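Local coordinates for protein thermotoga maritima TmcAL (Thermotoga maritima, PDB 5Y0T) that belongs to the HIGH nucleotidyl transferase family of the HUP clan and holds adenosine-5'-rp-alpha-thio-triphosphate in a pocket of its alpha/beta fold, at residues N11-G16 against S228-S233; A56-R61 against F234-R239; L18-S23 against H189-V194. One frame throughout, in Å; residues are numbered along the deposited sequence.

Contact 1. Residues N11-G16 against S228-S233; sequences NPFHNG and SLPEDS. With TAT (adenosine-5'-rp-alpha-thio-triphosphate), chain E.
His14 has its CG in the crowded position between the backbone N and the carbonyl carbon (chi1 53°), which carries the imidazole away from 228-233, while Asn15, with CG beside its own N (chi1 -69°), turns its amide onto that segment. Residues 14-17, His-Asn-Gly-His, form the HIGH-type motif at the start of helix 15-28, with His14 as the N-cap residue. The backbone makes the joint: Asn15 N donates to Ser228 O at 3.0 Å, in the carbonyl plane. Asn15 OD1 lies alongside the Leu229-Pro230 peptide, 3.4 Å from Pro230 CD. Two residues before Asn15, Phe13 O accepts from Ser233 OG at 2.7 Å on a lone pair, a short bond that ties the loop to the first turn of helix 231-242. Leu229 CD2 packs 3.4 Å from Phe13 O, 3.6 Å from His14 CB and 3.8 Å from CG of the cis-proline Pro12. The Phe13 ring turns its edge to Pro230, with CD1 3.9 Å from Pro230 CG, and also packs on Ile58 and Met62. On the side away from 228-233, His14, its ring stacked on His17, donates from NE2 to O1A on PG of adenosine-5'-rp-alpha-thio-triphosphate at 3.0 Å, with an N-H...O angle of 159°.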
# COMPACT_ATOMS: atom_id res chain seq x y z
N ASN A 11 -25.40 7.11 3.58
CA ASN A 11 -24.68 6.08 2.82
C ASN A 11 -25.53 4.87 2.48
O ASN A 11 -25.27 3.77 2.98
CB ASN A 11 -23.45 5.61 3.62
CG ASN A 11 -22.53 4.68 2.81
OD1 ASN A 11 -22.58 4.66 1.59
ND2 ASN A 11 -21.72 3.90 3.50
N PRO A 12 -26.55 5.04 1.62
CA PRO A 12 -27.01 6.25 0.91
C PRO A 12 -28.10 7.05 1.66
O PRO A 12 -28.58 6.61 2.72
CB PRO A 12 -27.60 5.66 -0.37
CG PRO A 12 -28.31 4.42 0.17
CD PRO A 12 -27.35 3.86 1.23
N PHE A 13 -28.51 8.19 1.09
CA PHE A 13 -29.59 8.98 1.71
C PHE A 13 -30.87 8.21 1.47
O PHE A 13 -31.26 8.03 0.31
CB PHE A 13 -29.69 10.38 1.09
CG PHE A 13 -30.62 11.31 1.82
CD1 PHE A 13 -31.99 11.10 1.81
CD2 PHE A 13 -30.12 12.41 2.50
CE1 PHE A 13 -32.85 11.97 2.48
CE2 PHE A 13 -30.97 13.28 3.18
CZ PHE A 13 -32.33 13.05 3.18
N HIS A 14 -31.55 7.80 2.53
CA HIS A 14 -32.73 6.96 2.35
C HIS A 14 -33.95 7.59 3.00
O HIS A 14 -33.92 8.72 3.45
CB HIS A 14 -32.50 5.53 2.88
CG HIS A 14 -32.01 5.45 4.30
ND1 HIS A 14 -32.59 6.16 5.33
CD2 HIS A 14 -31.02 4.71 4.86
CE1 HIS A 14 -31.97 5.86 6.46
NE2 HIS A 14 -31.01 4.99 6.20
N ASN A 15 -35.05 6.85 3.00
CA ASN A 15 -36.30 7.39 3.53
C ASN A 15 -36.22 7.73 5.02
O ASN A 15 -36.84 8.69 5.48
CB ASN A 15 -37.44 6.40 3.26
CG ASN A 15 -37.78 6.31 1.79
OD1 ASN A 15 -37.46 7.22 1.02
ND2 ASN A 15 -38.43 5.22 1.39
N GLY A 16 -35.46 6.94 5.78
CA GLY A 16 -35.26 7.21 7.19
C GLY A 16 -34.56 8.53 7.38
O GLY A 16 -34.87 9.31 8.29
N SER A 228 -36.78 2.24 -1.23
CA SER A 228 -36.15 2.65 0.02
C SER A 228 -35.61 4.08 0.05
O SER A 228 -35.19 4.57 1.11
CB SER A 228 -34.99 1.70 0.34
OG SER A 228 -35.44 0.35 0.36
N LEU A 229 -35.57 4.73 -1.11
CA LEU A 229 -34.90 6.03 -1.22
C LEU A 229 -35.84 7.09 -1.75
O LEU A 229 -36.76 6.79 -2.52
CB LEU A 229 -33.68 5.97 -2.15
CG LEU A 229 -32.60 4.90 -2.00
CD1 LEU A 229 -31.49 5.15 -3.02
CD2 LEU A 229 -32.04 4.84 -0.59
N PRO A 230 -35.63 8.35 -1.34
CA PRO A 230 -36.33 9.44 -2.01
C PRO A 230 -35.94 9.49 -3.49
O PRO A 230 -34.83 9.07 -3.85
CB PRO A 230 -35.85 10.69 -1.27
CG PRO A 230 -35.33 10.20 0.04
CD PRO A 230 -34.77 8.82 -0.24
N GLU A 231 -36.83 9.99 -4.34
CA GLU A 231 -36.59 10.03 -5.78
C GLU A 231 -35.27 10.70 -6.17
O GLU A 231 -34.50 10.16 -6.97
CB GLU A 231 -37.76 10.73 -6.47
CG GLU A 231 -37.73 10.62 -7.98
CD GLU A 231 -38.96 11.22 -8.63
OE1 GLU A 231 -39.77 11.85 -7.92
OE2 GLU A 231 -39.12 11.06 -9.86
N ASP A 232 -34.99 11.87 -5.60
CA ASP A 232 -33.75 12.55 -5.99
C ASP A 232 -32.51 11.77 -5.55
O ASP A 232 -31.45 11.86 -6.19
CB ASP A 232 -33.68 13.96 -5.41
CG ASP A 232 -34.61 14.94 -6.11
OD1 ASP A 232 -35.05 14.65 -7.25
OD2 ASP A 232 -34.90 15.99 -5.52
N SER A 233 -32.63 11.02 -4.46
CA SER A 233 -31.50 10.23 -3.99
C SER A 233 -31.25 9.08 -4.95
O SER A 233 -30.13 8.83 -5.36
CB SER A 233 -31.76 9.71 -2.57
OG SER A 233 -30.71 8.85 -2.16
N1 TAT E . -35.81 7.23 11.60
C2 TAT E . -35.46 8.40 12.16
N3 TAT E . -34.23 8.93 12.04
C4 TAT E . -33.26 8.30 11.34
C5 TAT E . -33.58 7.02 10.68
C6 TAT E . -34.95 6.50 10.86
N6 TAT E . -35.33 5.33 10.30
N7 TAT E . -32.46 6.62 10.05
C8 TAT E . -31.50 7.56 10.26
N9 TAT E . -31.99 8.56 11.03
PA TAT E . -26.79 8.74 9.36
PB TAT E . -27.48 6.08 10.40
PG TAT E . -28.62 3.61 9.42
C1' TAT E . -31.24 9.74 11.49
O1A TAT E . -29.74 3.41 8.42
O1B TAT E . -26.27 5.29 10.80
S1G TAT E . -25.53 9.21 10.76
C2' TAT E . -30.01 9.31 12.30
O2' TAT E . -30.35 8.94 13.63
O2A TAT E . -26.47 9.18 7.93
O2B TAT E . -28.36 6.67 11.47
O2G TAT E . -27.31 3.00 8.97
C3' TAT E . -29.14 10.54 12.21
O3' TAT E . -29.50 11.50 13.23
O3A TAT E . -27.06 7.15 9.27
O3B TAT E . -28.40 5.21 9.38
O3G TAT E . -28.96 3.31 10.86
C4' TAT E . -29.48 11.11 10.84
O4' TAT E . -30.71 10.50 10.41
C5' TAT E . -28.40 10.79 9.80
O5' TAT E . -28.21 9.38 9.76
O HOH W 1 -39.35 5.67 -1.94

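Contact 2. Residues A56-R61 against F234-R239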
# COMPACT_ATOMS: atom_id res chain seq x y z
N ALA A 56 -23.39 14.96 -1.18
CA ALA A 56 -23.63 16.37 -0.83
C ALA A 56 -24.77 16.96 -1.65
O ALA A 56 -25.64 17.69 -1.14
CB ALA A 56 -22.36 17.20 -1.02
N GLU A 57 -24.79 16.65 -2.94
CA GLU A 57 -25.85 17.18 -3.79
C GLU A 57 -27.21 16.65 -3.37
O GLU A 57 -28.20 17.40 -3.35
CB GLU A 57 -25.60 16.86 -5.27
CG GLU A 57 -26.65 17.48 -6.15
CD GLU A 57 -26.45 17.21 -7.63
OE1 GLU A 57 -25.33 16.87 -8.06
OE2 GLU A 57 -27.45 17.33 -8.36
N ILE A 58 -27.29 15.36 -3.06
CA ILE A 58 -28.55 14.81 -2.54
C ILE A 58 -29.00 15.53 -1.27
O ILE A 58 -30.18 15.88 -1.12
CB ILE A 58 -28.43 13.29 -2.24
CG1 ILE A 58 -28.11 12.51 -3.53
CG2 ILE A 58 -29.73 12.78 -1.61
CD1 ILE A 58 -27.63 11.07 -3.29
N ALA A 59 -28.06 15.79 -0.36
CA ALA A 59 -28.42 16.45 0.90
C ALA A 59 -29.04 17.82 0.61
O ALA A 59 -30.09 18.18 1.16
CB ALA A 59 -27.19 16.58 1.81
N LEU A 60 -28.41 18.57 -0.29
CA LEU A 60 -28.96 19.85 -0.73
C LEU A 60 -30.36 19.71 -1.30
O LEU A 60 -31.26 20.50 -0.98
CB LEU A 60 -28.06 20.50 -1.77
CG LEU A 60 -26.63 20.81 -1.31
CD1 LEU A 60 -25.88 21.55 -2.44
CD2 LEU A 60 -26.64 21.63 -0.01
N ARG A 61 -30.55 18.72 -2.16
CA ARG A 61 -31.88 18.52 -2.75
C ARG A 61 -32.93 18.16 -1.72
O ARG A 61 -34.12 18.44 -1.90
CB ARG A 61 -31.81 17.45 -3.84
CG ARG A 61 -31.05 17.94 -5.07
CD ARG A 61 -31.13 16.96 -6.21
NE ARG A 61 -30.56 17.53 -7.42
CZ ARG A 61 -30.62 16.95 -8.61
NH1 ARG A 61 -31.24 15.78 -8.76
NH2 ARG A 61 -30.07 17.54 -9.66
N PHE A 234 -32.33 8.38 -5.32
CA PHE A 234 -32.22 7.28 -6.27
C PHE A 234 -31.70 7.77 -7.62
O PHE A 234 -30.90 7.10 -8.27
CB PHE A 234 -33.59 6.60 -6.46
CG PHE A 234 -33.52 5.36 -7.32
CD1 PHE A 234 -32.91 4.21 -6.83
CD2 PHE A 234 -34.03 5.35 -8.60
CE1 PHE A 234 -32.84 3.06 -7.62
CE2 PHE A 234 -33.95 4.21 -9.40
CZ PHE A 234 -33.35 3.07 -8.90
N GLU A 235 -32.17 8.95 -8.05
CA GLU A 235 -31.77 9.51 -9.33
C GLU A 235 -30.27 9.76 -9.37
O GLU A 235 -29.60 9.41 -10.34
CB GLU A 235 -32.53 10.82 -9.60
CG GLU A 235 -32.62 11.19 -11.07
CD GLU A 235 -33.42 10.18 -11.88
OE1 GLU A 235 -34.38 9.60 -11.33
OE2 GLU A 235 -33.07 9.96 -13.06
N ILE A 236 -29.73 10.33 -8.30
CA ILE A 236 -28.30 10.61 -8.25
C ILE A 236 -27.49 9.30 -8.16
O ILE A 236 -26.41 9.17 -8.76
CB ILE A 236 -27.95 11.53 -7.06
CG1 ILE A 236 -28.58 12.92 -7.22
CG2 ILE A 236 -26.44 11.64 -6.89
CD1 ILE A 236 -28.00 13.76 -8.29
N LEU A 237 -28.01 8.35 -7.39
CA LEU A 237 -27.39 7.02 -7.29
C LEU A 237 -27.27 6.38 -8.67
O LEU A 237 -26.20 5.87 -9.04
CB LEU A 237 -28.21 6.12 -6.36
CG LEU A 237 -27.74 4.67 -6.26
CD1 LEU A 237 -26.36 4.61 -5.59
CD2 LEU A 237 -28.75 3.82 -5.50
N MET A 238 -28.35 6.42 -9.44
CA MET A 238 -28.34 5.90 -10.81
C MET A 238 -27.37 6.67 -11.71
O MET A 238 -26.69 6.08 -12.56
CB MET A 238 -29.75 5.95 -11.40
CG MET A 238 -30.71 4.94 -10.79
SD MET A 238 -30.22 3.23 -11.08
CE MET A 238 -29.66 2.72 -9.46
N ARG A 239 -27.32 7.99 -11.53
CA ARG A 239 -26.39 8.84 -12.27
C ARG A 239 -24.95 8.38 -12.08
O ARG A 239 -24.18 8.26 -13.04
CB ARG A 239 -26.51 10.31 -11.83
CG ARG A 239 -25.57 11.26 -12.59
CD ARG A 239 -25.50 12.63 -11.94
NE ARG A 239 -24.61 12.63 -10.78
CZ ARG A 239 -24.54 13.61 -9.88
NH1 ARG A 239 -25.33 14.67 -9.99
NH2 ARG A 239 -23.68 13.52 -8.87
O HOH W 2 -22.93 15.92 -7.23
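Helices 52-61 and 231-242 run nearly antiparallel here, their short segments 10.1 Å apart at the axes and 160° between directions, and meet around Ile236. The tight part is the apolar pair Ile58 and Ile236. Both carry CG1 beside the backbone N and CG2 anti to it, and the two side chains slide past each other in opposite directions. Ile58 CG1 lies 3.7 Å from Ile236 CB, and Ile58 CD1 sits against the CG2 branch of Ile236 at 3.8 Å. Ile58 also packs on Phe13, so this buried seam continues into the loop before helix 15-28.

Toward the other side the packing loosens and charges take over. Ile236 CD1 points out from the seam to lie over one face of the Arg61 guanidinium, 3.8 Å from Arg61 NH1, in a tip-to-tip approach. Glu57 reaches across on an extended chain, CG anti to the backbone N. Arg239, bent at chi3 (79°), brings its guanidinium to meet it: Arg239 NH1 donates to Glu57 OE1 at 2.9 Å along an almost straight line, in the guanidinium plane but from above the carboxylate plane. The other oxygen, Glu57 OE2, is bridged by Arg61 NH2 at 2.9 Å, one turn along its own helix. A water also joins Glu57 and Arg239, donating to Glu57 OE1 at 2.7 Å and accepting from Arg239 NH2.

Arg61 is exposed and Arg239 partly so, whereas Glu57 is buried. With one arginine on each oxygen, the carboxylate is probably held ionised, and it would also offset the repulsion between two guanidinium groups lying 5.6 Å apart from Arg61 NH2 to Arg239 NH1.

Contact 3. Residues L18-S23 against H189-V194. With TAT (adenosine-5'-rp-alpha-thio-triphosphate), chain E.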
# COMPACT_ATOMS: atom_id res chain seq x y z
N LEU A 18 -34.70 11.06 5.29
CA LEU A 18 -35.63 12.12 4.94
C LEU A 18 -36.55 12.39 6.14
O LEU A 18 -36.87 13.53 6.46
CB LEU A 18 -36.47 11.74 3.70
CG LEU A 18 -37.47 12.83 3.28
CD1 LEU A 18 -36.77 14.17 3.07
CD2 LEU A 18 -38.26 12.44 2.04
N TYR A 19 -36.95 11.31 6.80
CA TYR A 19 -37.81 11.36 7.97
C TYR A 19 -37.17 12.18 9.09
O TYR A 19 -37.81 13.07 9.65
CB TYR A 19 -38.09 9.94 8.43
CG TYR A 19 -39.15 9.77 9.50
CD1 TYR A 19 -40.50 9.89 9.20
CD2 TYR A 19 -38.79 9.43 10.79
CE1 TYR A 19 -41.47 9.70 10.17
CE2 TYR A 19 -39.75 9.22 11.77
CZ TYR A 19 -41.09 9.36 11.46
OH TYR A 19 -42.03 9.15 12.43
N HIS A 20 -35.90 11.88 9.39
CA HIS A 20 -35.13 12.64 10.38
C HIS A 20 -35.01 14.11 10.02
O HIS A 20 -35.24 15.00 10.85
CB HIS A 20 -33.72 12.05 10.52
CG HIS A 20 -32.75 12.97 11.22
ND1 HIS A 20 -31.82 13.73 10.55
CD2 HIS A 20 -32.60 13.26 12.54
CE1 HIS A 20 -31.12 14.44 11.42
NE2 HIS A 20 -31.59 14.18 12.63
N LEU A 21 -34.64 14.38 8.78
CA LEU A 21 -34.33 15.74 8.37
C LEU A 21 -35.59 16.59 8.41
O LEU A 21 -35.57 17.72 8.86
CB LEU A 21 -33.72 15.76 6.98
CG LEU A 21 -33.25 17.13 6.50
CD1 LEU A 21 -32.24 17.72 7.48
CD2 LEU A 21 -32.67 16.99 5.11
N THR A 22 -36.68 16.02 7.92
CA THR A 22 -37.95 16.73 7.92
C THR A 22 -38.44 16.94 9.36
O THR A 22 -38.91 18.03 9.71
CB THR A 22 -39.01 15.95 7.11
OG1 THR A 22 -38.60 15.85 5.75
CG2 THR A 22 -40.35 16.65 7.17
N SER A 23 -38.32 15.91 10.18
CA SER A 23 -38.74 16.03 11.59
C SER A 23 -37.95 17.12 12.32
O SER A 23 -38.50 17.95 13.07
CB SER A 23 -38.56 14.70 12.32
OG SER A 23 -39.52 13.75 11.90
N HIS A 189 -31.46 17.94 20.63
CA HIS A 189 -32.82 17.39 20.61
C HIS A 189 -32.76 15.98 20.05
O HIS A 189 -31.94 15.71 19.19
CB HIS A 189 -33.76 18.21 19.73
CG HIS A 189 -33.69 19.68 19.95
ND1 HIS A 189 -34.67 20.38 20.63
CD2 HIS A 189 -32.77 20.60 19.57
CE1 HIS A 189 -34.35 21.66 20.66
NE2 HIS A 189 -33.20 21.82 20.04
N THR A 190 -33.65 15.11 20.50
CA THR A 190 -33.82 13.79 19.90
C THR A 190 -35.08 13.78 19.06
O THR A 190 -36.02 14.52 19.33
CB THR A 190 -33.96 12.65 20.95
OG1 THR A 190 -35.19 12.81 21.68
CG2 THR A 190 -32.81 12.65 21.93
N ILE A 191 -35.08 12.96 18.01
CA ILE A 191 -36.33 12.51 17.43
C ILE A 191 -36.31 10.98 17.43
O ILE A 191 -35.24 10.37 17.42
CB ILE A 191 -36.56 13.07 16.00
CG1 ILE A 191 -35.41 12.72 15.05
CG2 ILE A 191 -36.78 14.58 16.06
CD1 ILE A 191 -35.68 11.51 14.18
N LYS A 192 -37.49 10.37 17.47
CA LYS A 192 -37.59 8.92 17.52
C LYS A 192 -37.21 8.26 16.19
O LYS A 192 -37.79 8.58 15.16
CB LYS A 192 -39.01 8.49 17.89
CG LYS A 192 -39.19 6.97 17.97
CD LYS A 192 -38.60 6.40 19.27
CE LYS A 192 -38.80 4.88 19.36
NZ LYS A 192 -37.83 4.16 18.46
N ARG A 193 -36.27 7.32 16.23
CA ARG A 193 -36.02 6.48 15.05
C ARG A 193 -37.14 5.50 14.82
O ARG A 193 -37.61 4.88 15.77
CB ARG A 193 -34.70 5.72 15.18
CG ARG A 193 -33.48 6.61 15.10
CD ARG A 193 -32.22 5.80 15.31
NE ARG A 193 -32.09 4.75 14.30
CZ ARG A 193 -31.31 4.85 13.22
NH1 ARG A 193 -30.60 5.95 13.02
NH2 ARG A 193 -31.26 3.84 12.36
N VAL A 194 -37.54 5.33 13.56
CA VAL A 194 -38.58 4.37 13.21
C VAL A 194 -38.10 3.37 12.16
O VAL A 194 -37.15 3.63 11.43
CB VAL A 194 -39.85 5.08 12.68
CG1 VAL A 194 -40.31 6.15 13.67
CG2 VAL A 194 -39.60 5.69 11.31
N1 TAT E . -35.81 7.23 11.60
C2 TAT E . -35.46 8.40 12.16
N3 TAT E . -34.23 8.93 12.04
C4 TAT E . -33.26 8.30 11.34
C5 TAT E . -33.58 7.02 10.68
C6 TAT E . -34.95 6.50 10.86
N6 TAT E . -35.33 5.33 10.30
N7 TAT E . -32.46 6.62 10.05
C8 TAT E . -31.50 7.56 10.26
N9 TAT E . -31.99 8.56 11.03
PA TAT E . -26.79 8.74 9.36
PB TAT E . -27.48 6.08 10.40
PG TAT E . -28.62 3.61 9.42
C1' TAT E . -31.24 9.74 11.49
O1A TAT E . -29.74 3.41 8.42
O1B TAT E . -26.27 5.29 10.80
S1G TAT E . -25.53 9.21 10.76
C2' TAT E . -30.01 9.31 12.30
O2' TAT E . -30.35 8.94 13.63
O2A TAT E . -26.47 9.18 7.93
O2B TAT E . -28.36 6.67 11.47
O2G TAT E . -27.31 3.00 8.97
C3' TAT E . -29.14 10.54 12.21
O3' TAT E . -29.50 11.50 13.23
O3A TAT E . -27.06 7.15 9.27
O3B TAT E . -28.40 5.21 9.38
O3G TAT E . -28.96 3.31 10.86
C4' TAT E . -29.48 11.11 10.84
O4' TAT E . -30.71 10.50 10.41
C5' TAT E . -28.40 10.79 9.80
O5' TAT E . -28.21 9.38 9.76
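Strand 187-192, paired in parallel with strand 98-103 in the Rossmann-like sheet of the HUP clan, crosses helix 15-28 of the HIGH-type motif, and the base and ribose of adenosine-5'-rp-alpha-thio-triphosphate lie in the angle between them. His189 bonds through its backbone to strand 98-103, as Ile191 does, and the Thr190 side chain turns from the helix to pack on Ile108 and Leu111. Ile191 is the first to face helix 15-28. Its CG1 takes the crowded position between N and carbonyl carbon (chi1 56°) and meets the edge of the His20 ring, 3.8 Å from His20 CD2, while CG2 leans on Ser23 CB. The tip, Ile191 CD1, touches the adenine 3.7 Å from N3.

His20 presents a ring face to the ribose, its CG 3.3 Å from O4', and its NE2 is bonded to Val100 O, which fixes the rotation of the imidazole. Lys192 folds its chain back, so that NZ donates to Arg193 O, and its own carbonyl oxygen lies at the edge of the Tyr19 ring.

Arg193 points away from the helix and, bent at chi3, spans the ligand: one guanidinium face lies over the imidazole part of the adenine, Arg193 NH1 donates to O2B on PB at 2.8 Å, and Arg193 NH2 to O3G on PG at 2.8 Å. A weak bond from NH1 reaches the ribose O2'.

Val194 reads the adenine edge with its backbone. Val194 N donates to N1 at 3.2 Å with an angle of 166°, and Val194 O accepts from N6 at 2.7 Å. Its side chain makes a CH-pi contact with Tyr19: CG2 stands over the phenol ring, 4.0 Å from the centroid and 28° off the normal.

In the fold
Contacts 1 and 2 share helix 231-242 and have centres 8 Å apart; Phe13 CB to Ile58 CG2, at 3.6 Å, joins them into one continuous packed region. Contacts 1 and 3 share helix 15-28, their centres 14 Å apart, with Phe13 CE1 3.5 Å from Leu18 N. Both touch adenosine-5'-rp-alpha-thio-triphosphate: contact 1 at PG through His14 and at the adenine through Gly16, contact 3 at base, ribose and phosphates. Contact 2 stands back, the Ile58 side chain about 11 Å from the ligand, and its centre is 20 Å from that of contact 3, without a touch. The series thus runs from a helix pair, through the HIGH-type motif, to the adenine edge.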